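Local coordinates for protein cyanoglobin (Synechocystis sp., PDB 1S69) that binds heme and forms a very stable complex with oxygen, as a single-chain, hexacoordinate truncated hemoglobin of group I, at residues L16-D19 with K20-R24; L26-D29 with R30-H33; A93-K96 with E97-V100. All coordinates share one frame; numbering follows the deposited sequence.

In the fold
The three contacts are local ones, made by residues a few positions apart in this small helical globin. Contact 1 lies on helix 10-26 and contact 3 at the end of helix 81-98; both are partly buried, and they touch where Arg24 meets Thr94 and Glu97. Contact 2 is a surface turn that follows contact 1 along the chain and has no touch with contact 3. Regular helical bonds dominate contact 1, which also carries the tyrosine that hydrogen-bonds to the bound cyanide. Charged pairs dominate contact 2, with Ile31 turned to the heme. Contact 3, away from the sites, joins backbone capping to apolar packing.

Contact 1 of 3, residues L16-D19 with K20-R24; sequences LAVD and KFYER. With CYN (cyanide ion), chain C.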
loop_
_atom_site.group_PDB
_atom_site.type_symbol
_atom_site.label_atom_id
_atom_site.label_comp_id
_atom_site.label_asym_id
_atom_site.label_seq_id
_atom_site.Cartn_x
_atom_site.Cartn_y
_atom_site.Cartn_z
ATOM N N LEU A 16 3.321 10.714 5.714
ATOM C CA LEU A 16 2.034 10.899 6.412
ATOM C C LEU A 16 0.973 9.904 5.952
ATOM O O LEU A 16 0.253 9.339 6.773
ATOM C CB LEU A 16 1.496 12.294 6.146
ATOM C CG LEU A 16 0.555 12.929 7.170
ATOM C CD1 LEU A 16 -0.828 13.189 6.588
ATOM C CD2 LEU A 16 0.476 12.228 8.560
ATOM N N ALA A 17 0.840 9.728 4.639
ATOM C CA ALA A 17 -0.125 8.758 4.106
ATOM C C ALA A 17 0.125 7.353 4.639
ATOM O O ALA A 17 -0.791 6.662 5.001
ATOM C CB ALA A 17 -0.090 8.745 2.588
ATOM N N VAL A 18 1.362 6.910 4.615
ATOM C CA VAL A 18 1.705 5.566 5.070
ATOM C C VAL A 18 1.389 5.368 6.573
ATOM O O VAL A 18 0.862 4.343 6.995
ATOM C CB VAL A 18 3.186 5.204 4.735
ATOM C CG1 VAL A 18 3.624 3.904 5.450
ATOM C CG2 VAL A 18 3.334 4.949 3.182
ATOM N N ASP A 19 1.702 6.372 7.364
ATOM C CA ASP A 19 1.457 6.285 8.797
ATOM C C ASP A 19 -0.020 6.154 9.097
ATOM O O ASP A 19 -0.450 5.271 9.875
ATOM C CB ASP A 19 1.971 7.520 9.515
ATOM C CG ASP A 19 3.458 7.526 9.656
ATOM O OD1 ASP A 19 4.182 6.546 9.397
ATOM O OD2 ASP A 19 4.025 8.553 10.065
ATOM N N LYS A 20 -0.776 7.024 8.453
ATOM C CA LYS A 20 -2.205 7.072 8.570
ATOM C C LYS A 20 -2.875 5.825 8.007
ATOM O O LYS A 20 -3.858 5.316 8.555
ATOM C CB LYS A 20 -2.753 8.310 7.804
ATOM C CG LYS A 20 -2.634 9.733 8.457
ATOM C CD LYS A 20 -2.794 9.669 9.947
ATOM C CE LYS A 20 -3.618 10.875 10.535
ATOM N NZ LYS A 20 -3.509 10.862 12.066
ATOM N N PHE A 21 -2.346 5.337 6.899
ATOM C CA PHE A 21 -2.872 4.122 6.262
ATOM C C PHE A 21 -2.791 2.919 7.253
ATOM O O PHE A 21 -3.765 2.208 7.416
ATOM C CB PHE A 21 -2.117 3.892 4.929
ATOM C CG PHE A 21 -2.255 2.512 4.362
ATOM C CD1 PHE A 21 -3.497 2.049 3.859
ATOM C CD2 PHE A 21 -1.141 1.672 4.315
ATOM C CE1 PHE A 21 -3.611 0.758 3.298
ATOM C CE2 PHE A 21 -1.259 0.380 3.808
ATOM C CZ PHE A 21 -2.473 -0.077 3.294
ATOM N N TYR A 22 -1.637 2.707 7.898
ATOM C CA TYR A 22 -1.483 1.623 8.835
ATOM C C TYR A 22 -2.315 1.799 10.079
ATOM O O TYR A 22 -2.841 0.818 10.620
ATOM C CB TYR A 22 -0.023 1.316 9.130
ATOM C CG TYR A 22 0.608 0.572 7.947
ATOM C CD1 TYR A 22 0.071 -0.676 7.520
ATOM C CD2 TYR A 22 1.653 1.163 7.171
ATOM C CE1 TYR A 22 0.584 -1.345 6.402
ATOM C CE2 TYR A 22 2.175 0.488 6.045
ATOM C CZ TYR A 22 1.613 -0.754 5.664
ATOM O OH TYR A 22 2.078 -1.445 4.568
ATOM N N GLU A 23 -2.503 3.050 10.516
ATOM C CA GLU A 23 -3.496 3.294 11.557
ATOM C C GLU A 23 -4.857 2.785 11.153
ATOM O O GLU A 23 -5.511 2.120 11.951
ATOM C CB GLU A 23 -3.587 4.787 11.972
ATOM C CG GLU A 23 -2.348 5.144 12.750
ATOM C CD GLU A 23 -2.279 6.629 13.094
ATOM O OE1 GLU A 23 -3.322 7.335 12.969
ATOM O OE2 GLU A 23 -1.160 7.050 13.464
ATOM N N ARG A 24 -5.266 3.079 9.926
ATOM C CA ARG A 24 -6.557 2.659 9.423
ATOM C C ARG A 24 -6.601 1.110 9.294
ATOM O O ARG A 24 -7.593 0.477 9.742
ATOM C CB ARG A 24 -6.842 3.311 8.083
ATOM C CG ARG A 24 -8.241 2.956 7.448
ATOM C CD ARG A 24 -8.522 3.771 6.205
ATOM N NE ARG A 24 -8.443 5.227 6.440
ATOM C CZ ARG A 24 -9.489 6.031 6.733
ATOM N NH1 ARG A 24 -10.716 5.541 6.846
ATOM N NH2 ARG A 24 -9.299 7.337 6.924
HETATM C C CYN C . 1.202 -4.210 2.754
HETATM N N CYN C . 0.967 -3.354 3.408
#
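Val18 and Tyr22, one turn apart on helix 10-26, lie side by side and point the same way. CG1 of Val18, swung beside its own carbonyl carbon by a chi1 of 169°, meets the ring at CE2 of Tyr22, 3.8 Å away. Leu16 and Lys20 also lie side by side, CD2 of Leu16 4.0 Å from the aliphatic CG of Lys20, on the side where Met98 and Thr94 of helix 81-98 come up. The Tyr22 ring is also backed by its neighbour: CD2 of Phe21 stands 3.8 Å above the ring plane of Tyr22, over its centre.

Four backbone bonds of the i to i+4 kind join the two segments, from Lys20 N to Leu16 O, Phe21 N to Ala17 O, Tyr22 N to Val18 O and Glu23 N to Asp19 O. They form the regular body of the B helix of the two-on-two globin fold, packed against helices 40-54 and 81-98, and the helix carries Tyr22 into the distal heme pocket.

There the tyrosine OH donates a very short hydrogen bond to the ligand, with OH of Tyr22 2.5 Å from N of the cyanide, which lies at the edge of the ring and in its plane. Gln43 bonds to the same hydroxyl, so the phenol is gripped from two partners. A phenylalanine here would keep much of the packing on Val18 but would probably leave the ligand nitrogen without this donor and Gln43 without its hydroxyl partner.

Lys20 and Glu23, both exposed, form a long salt bridge, NZ of Lys20 lying 3.6 Å from OE1 of Glu23, while OD1 of Asp19 turns to Lys48 of helix 40-54.

Contact 2 of 3, residues L26-D29 with R30-H33; sequences LQDD and RIKH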
loop_
_atom_site.group_PDB
_atom_site.type_symbol
_atom_site.label_atom_id
_atom_site.label_comp_id
_atom_site.label_asym_id
_atom_site.label_seq_id
_atom_site.Cartn_x
_atom_site.Cartn_y
_atom_site.Cartn_z
ATOM N N LEU A 26 -4.879 -1.190 10.904
ATOM C CA LEU A 26 -4.884 -1.915 12.192
ATOM C C LEU A 26 -6.230 -1.836 12.941
ATOM O O LEU A 26 -6.497 -2.602 13.867
ATOM C CB LEU A 26 -3.715 -1.485 13.079
ATOM C CG LEU A 26 -2.380 -2.261 13.119
ATOM C CD1 LEU A 26 -1.944 -3.168 11.965
ATOM C CD2 LEU A 26 -1.255 -1.299 13.506
ATOM N N GLN A 27 -7.092 -0.955 12.479
ATOM C CA GLN A 27 -8.477 -0.894 12.942
ATOM C C GLN A 27 -9.461 -1.562 12.014
ATOM O O GLN A 27 -10.655 -1.531 12.275
ATOM C CB GLN A 27 -8.917 0.548 13.250
ATOM C CG GLN A 27 -8.024 1.246 14.331
ATOM C CD GLN A 27 -7.732 0.401 15.610
ATOM O OE1 GLN A 27 -8.627 -0.186 16.175
ATOM N NE2 GLN A 27 -6.465 0.382 16.054
ATOM N N ASP A 28 -8.986 -2.098 10.899
ATOM C CA ASP A 28 -9.844 -2.722 9.901
ATOM C C ASP A 28 -9.923 -4.228 10.240
ATOM O O ASP A 28 -8.991 -4.988 10.006
ATOM C CB ASP A 28 -9.216 -2.478 8.507
ATOM C CG ASP A 28 -10.089 -2.922 7.389
ATOM O OD1 ASP A 28 -10.972 -3.778 7.650
ATOM O OD2 ASP A 28 -9.905 -2.573 6.201
ATOM N N ASP A 29 -11.048 -4.635 10.817
ATOM C CA ASP A 29 -11.280 -6.044 11.183
ATOM C C ASP A 29 -11.154 -7.055 10.034
ATOM O O ASP A 29 -10.924 -8.247 10.274
ATOM C CB ASP A 29 -12.655 -6.149 11.769
ATOM C CG ASP A 29 -12.683 -5.704 13.206
ATOM O OD1 ASP A 29 -11.630 -5.265 13.816
ATOM O OD2 ASP A 29 -13.759 -5.768 13.807
ATOM N N ARG A 30 -11.271 -6.579 8.803
ATOM C CA ARG A 30 -11.093 -7.480 7.631
ATOM C C ARG A 30 -9.644 -7.969 7.478
ATOM O O ARG A 30 -9.385 -9.059 6.949
ATOM C CB ARG A 30 -11.508 -6.746 6.403
ATOM C CG ARG A 30 -12.990 -6.334 6.437
ATOM C CD ARG A 30 -13.387 -5.480 5.243
ATOM N NE ARG A 30 -12.645 -4.195 5.239
ATOM C CZ ARG A 30 -12.799 -3.246 4.330
ATOM N NH1 ARG A 30 -13.625 -3.439 3.332
ATOM N NH2 ARG A 30 -12.061 -2.151 4.369
ATOM N N ILE A 31 -8.706 -7.164 7.971
ATOM C CA ILE A 31 -7.275 -7.406 7.638
ATOM C C ILE A 31 -6.264 -7.196 8.717
ATOM O O ILE A 31 -5.105 -7.553 8.542
ATOM C CB ILE A 31 -6.852 -6.551 6.373
ATOM C CG1 ILE A 31 -7.091 -5.057 6.614
ATOM C CG2 ILE A 31 -7.560 -7.107 5.088
ATOM C CD1 ILE A 31 -6.508 -4.105 5.510
ATOM N N LYS A 32 -6.659 -6.630 9.855
ATOM C CA LYS A 32 -5.630 -6.202 10.845
ATOM C C LYS A 32 -4.771 -7.342 11.384
ATOM O O LYS A 32 -3.598 -7.164 11.716
ATOM C CB LYS A 32 -6.307 -5.510 12.026
ATOM C CG LYS A 32 -7.215 -6.440 12.880
ATOM C CD LYS A 32 -8.207 -5.579 13.702
ATOM C CE LYS A 32 -8.874 -6.469 14.807
ATOM N NZ LYS A 32 -9.839 -5.676 15.637
ATOM N N HIS A 33 -5.371 -8.521 11.437
ATOM C CA HIS A 33 -4.734 -9.725 11.960
ATOM C C HIS A 33 -3.573 -10.191 11.072
ATOM O O HIS A 33 -2.670 -10.898 11.581
ATOM C CB HIS A 33 -5.775 -10.863 12.172
ATOM C CG HIS A 33 -6.574 -11.163 10.936
ATOM N ND1 HIS A 33 -7.592 -10.342 10.489
ATOM C CD2 HIS A 33 -6.458 -12.152 10.019
ATOM C CE1 HIS A 33 -8.070 -10.813 9.352
ATOM N NE2 HIS A 33 -7.396 -11.908 9.040
HETATM O O HOH W 1 -9.487 -9.291 12.314
HETATM O O HOH W 2 -12.813 -5.864 16.732
#
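An Asx turn at Asp28 organises the loop between helices 10-26 and 40-54: its side-chain OD1 accepts the backbone N of Arg30 at 3.0 Å, from the anti side and 34° out of the carboxylate plane. With CG anti to the backbone N (chi1 -173°), the carboxylate of Asp28 also faces the side chain of Arg30. The guanidinium grips it side-on. NE of Arg30 lies 3.0 Å from OD1 of Asp28, on the syn lone pair, and NH2 of Arg30 lies 2.9 Å from OD2 of Asp28; the two flat groups are nearly coplanar. OD1 serves two donors of Arg30 and OD2 a third, and this salt bridge, held at both oxygens, should restrict rotation of the carboxylate.

The carbonyl of Asp28 is shared as well. Ile31 N reaches Asp28 O from above the carbonyl plane, and Lys32 N reaches it nearly along the C=O axis.

Further out, NZ of Lys32 makes a salt bridge of 2.6 Å to OD1 of Asp29, the two side chains running alongside each other. A water accepts weakly from Lys32 NZ and donates to Asp29 OD2, and a second water joins Asp29 O to ND1 of His33.

Toward the interior, CG1 of Ile31 packs 3.8 Å from CG of Asp28, and Ile31 touches the heme. Helix 81-98 lies against this side of the turn: Ile31 rests on Val87 and Asp90, Asp28 and Arg30 on Ala86, and the NH1 of Arg30 forms a salt bridge to Glu89.

Contact 3 of 3, residues A93-K96 with E97-V100; sequences ATLK and EMGV
Leu95 and Val100, five residues apart, lie side by side with their side chains pointing the same way as the chain leaves helix 81-98. CD2 of Leu95 is 4.0 Å from CG2 of Val100, and CB of Leu95 is equally close to CB of Val100. This is the apolar pair that commonly accompanies a Schellman motif, and the backbone between the two residues supplies that motif. Val100 N bonds back to Leu95 O at 3.0 Å and Gly99 N to Lys96 O at 3.0 Å, while Gly99 takes a positive phi of 96°. With this backbone a side chain would collide with the carbonyl oxygen of Met98, so glycine suits the position.

Leu95 O also accepts Met98 N, and the two donors, Met98 N and Val100 N, come from opposite faces of its carbonyl plane.

Met98 takes another direction. Its CG is anti to the carbonyl carbon (chi1 -85°), which lays it along Thr94, CG of Met98 being 3.4 Å from Thr94 O and SD of Met98 4.2 Å from CG2 of Thr94. The sulfur is also 4.3 Å from CD2 of Leu95, and it is the Met98 side chain that goes on to touch Leu16 and Ala17 of helix 10-26. Leu95 and Val100 both rest on Ile105 of helix 102-113.

The polar ends of Thr94 and Glu97 have their partners outside this turn: the hydroxyl of Thr94 bonds to Asp90 O and Arg24, and the carboxylate of Glu97 forms a salt bridge with Arg24. The chemistry thus divides, backbone bonds closing the helix end while apolar side chains and one shared arginine tie it to two neighbouring helices.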
loop_
_atom_site.group_PDB
_atom_site.type_symbol
_atom_site.label_atom_id
_atom_site.label_comp_id
_atom_site.label_asym_id
_atom_site.label_seq_id
_atom_site.Cartn_x
_atom_site.Cartn_y
_atom_site.Cartn_z
ATOM N N ALA A 93 -9.064 5.752 1.091
ATOM C CA ALA A 93 -9.799 6.428 2.187
ATOM C C ALA A 93 -8.901 7.369 2.928
ATOM O O ALA A 93 -9.306 8.512 3.192
ATOM C CB ALA A 93 -10.425 5.436 3.189
ATOM N N THR A 94 -7.678 6.906 3.217
ATOM C CA THR A 94 -6.668 7.687 3.919
ATOM C C THR A 94 -6.308 8.945 3.102
ATOM O O THR A 94 -6.253 10.056 3.676
ATOM C CB THR A 94 -5.423 6.825 4.162
ATOM O OG1 THR A 94 -5.740 5.811 5.128
ATOM C CG2 THR A 94 -4.244 7.645 4.738
ATOM N N LEU A 95 -6.040 8.760 1.809
ATOM C CA LEU A 95 -5.773 9.889 0.908
ATOM C C LEU A 95 -6.942 10.885 0.852
ATOM O O LEU A 95 -6.701 12.074 0.895
ATOM C CB LEU A 95 -5.430 9.413 -0.495
ATOM C CG LEU A 95 -4.163 8.569 -0.574
ATOM C CD1 LEU A 95 -3.957 8.136 -1.978
ATOM C CD2 LEU A 95 -2.941 9.326 -0.106
ATOM N N LYS A 96 -8.182 10.404 0.727
ATOM C CA LYS A 96 -9.348 11.287 0.776
ATOM C C LYS A 96 -9.388 12.105 2.083
ATOM O O LYS A 96 -9.556 13.317 2.090
ATOM C CB LYS A 96 -10.618 10.496 0.602
ATOM C CG LYS A 96 -11.835 11.379 0.567
ATOM C CD LYS A 96 -13.026 10.542 0.356
ATOM C CE LYS A 96 -14.223 11.399 -0.083
ATOM N NZ LYS A 96 -15.410 10.507 -0.295
ATOM N N GLU A 97 -9.164 11.440 3.200
ATOM C CA GLU A 97 -9.149 12.083 4.468
ATOM C C GLU A 97 -8.065 13.172 4.579
ATOM O O GLU A 97 -8.212 14.141 5.331
ATOM C CB GLU A 97 -8.932 11.014 5.478
ATOM C CG GLU A 97 -9.738 11.231 6.709
ATOM C CD GLU A 97 -8.843 11.073 7.898
ATOM O OE1 GLU A 97 -8.005 12.012 8.109
ATOM O OE2 GLU A 97 -8.949 9.996 8.572
ATOM N N MET A 98 -6.988 13.014 3.824
ATOM C CA MET A 98 -5.841 13.908 3.914
ATOM C C MET A 98 -6.083 15.134 3.044
ATOM O O MET A 98 -5.299 16.086 3.108
ATOM C CB MET A 98 -4.574 13.198 3.428
ATOM C CG MET A 98 -3.878 12.380 4.490
ATOM S SD MET A 98 -2.565 11.392 3.698
ATOM C CE MET A 98 -1.300 12.716 3.001
ATOM N N GLY A 99 -7.113 15.072 2.197
ATOM C CA GLY A 99 -7.463 16.178 1.346
ATOM C C GLY A 99 -6.861 16.018 -0.012
ATOM O O GLY A 99 -6.903 16.969 -0.793
ATOM N N VAL A 100 -6.328 14.827 -0.326
ATOM C CA VAL A 100 -5.804 14.560 -1.668
ATOM C C VAL A 100 -6.956 14.678 -2.594
ATOM O O VAL A 100 -8.005 14.135 -2.295
ATOM C CB VAL A 100 -5.085 13.190 -1.805
ATOM C CG1 VAL A 100 -4.695 12.911 -3.278
ATOM C CG2 VAL A 100 -3.885 13.142 -0.849
#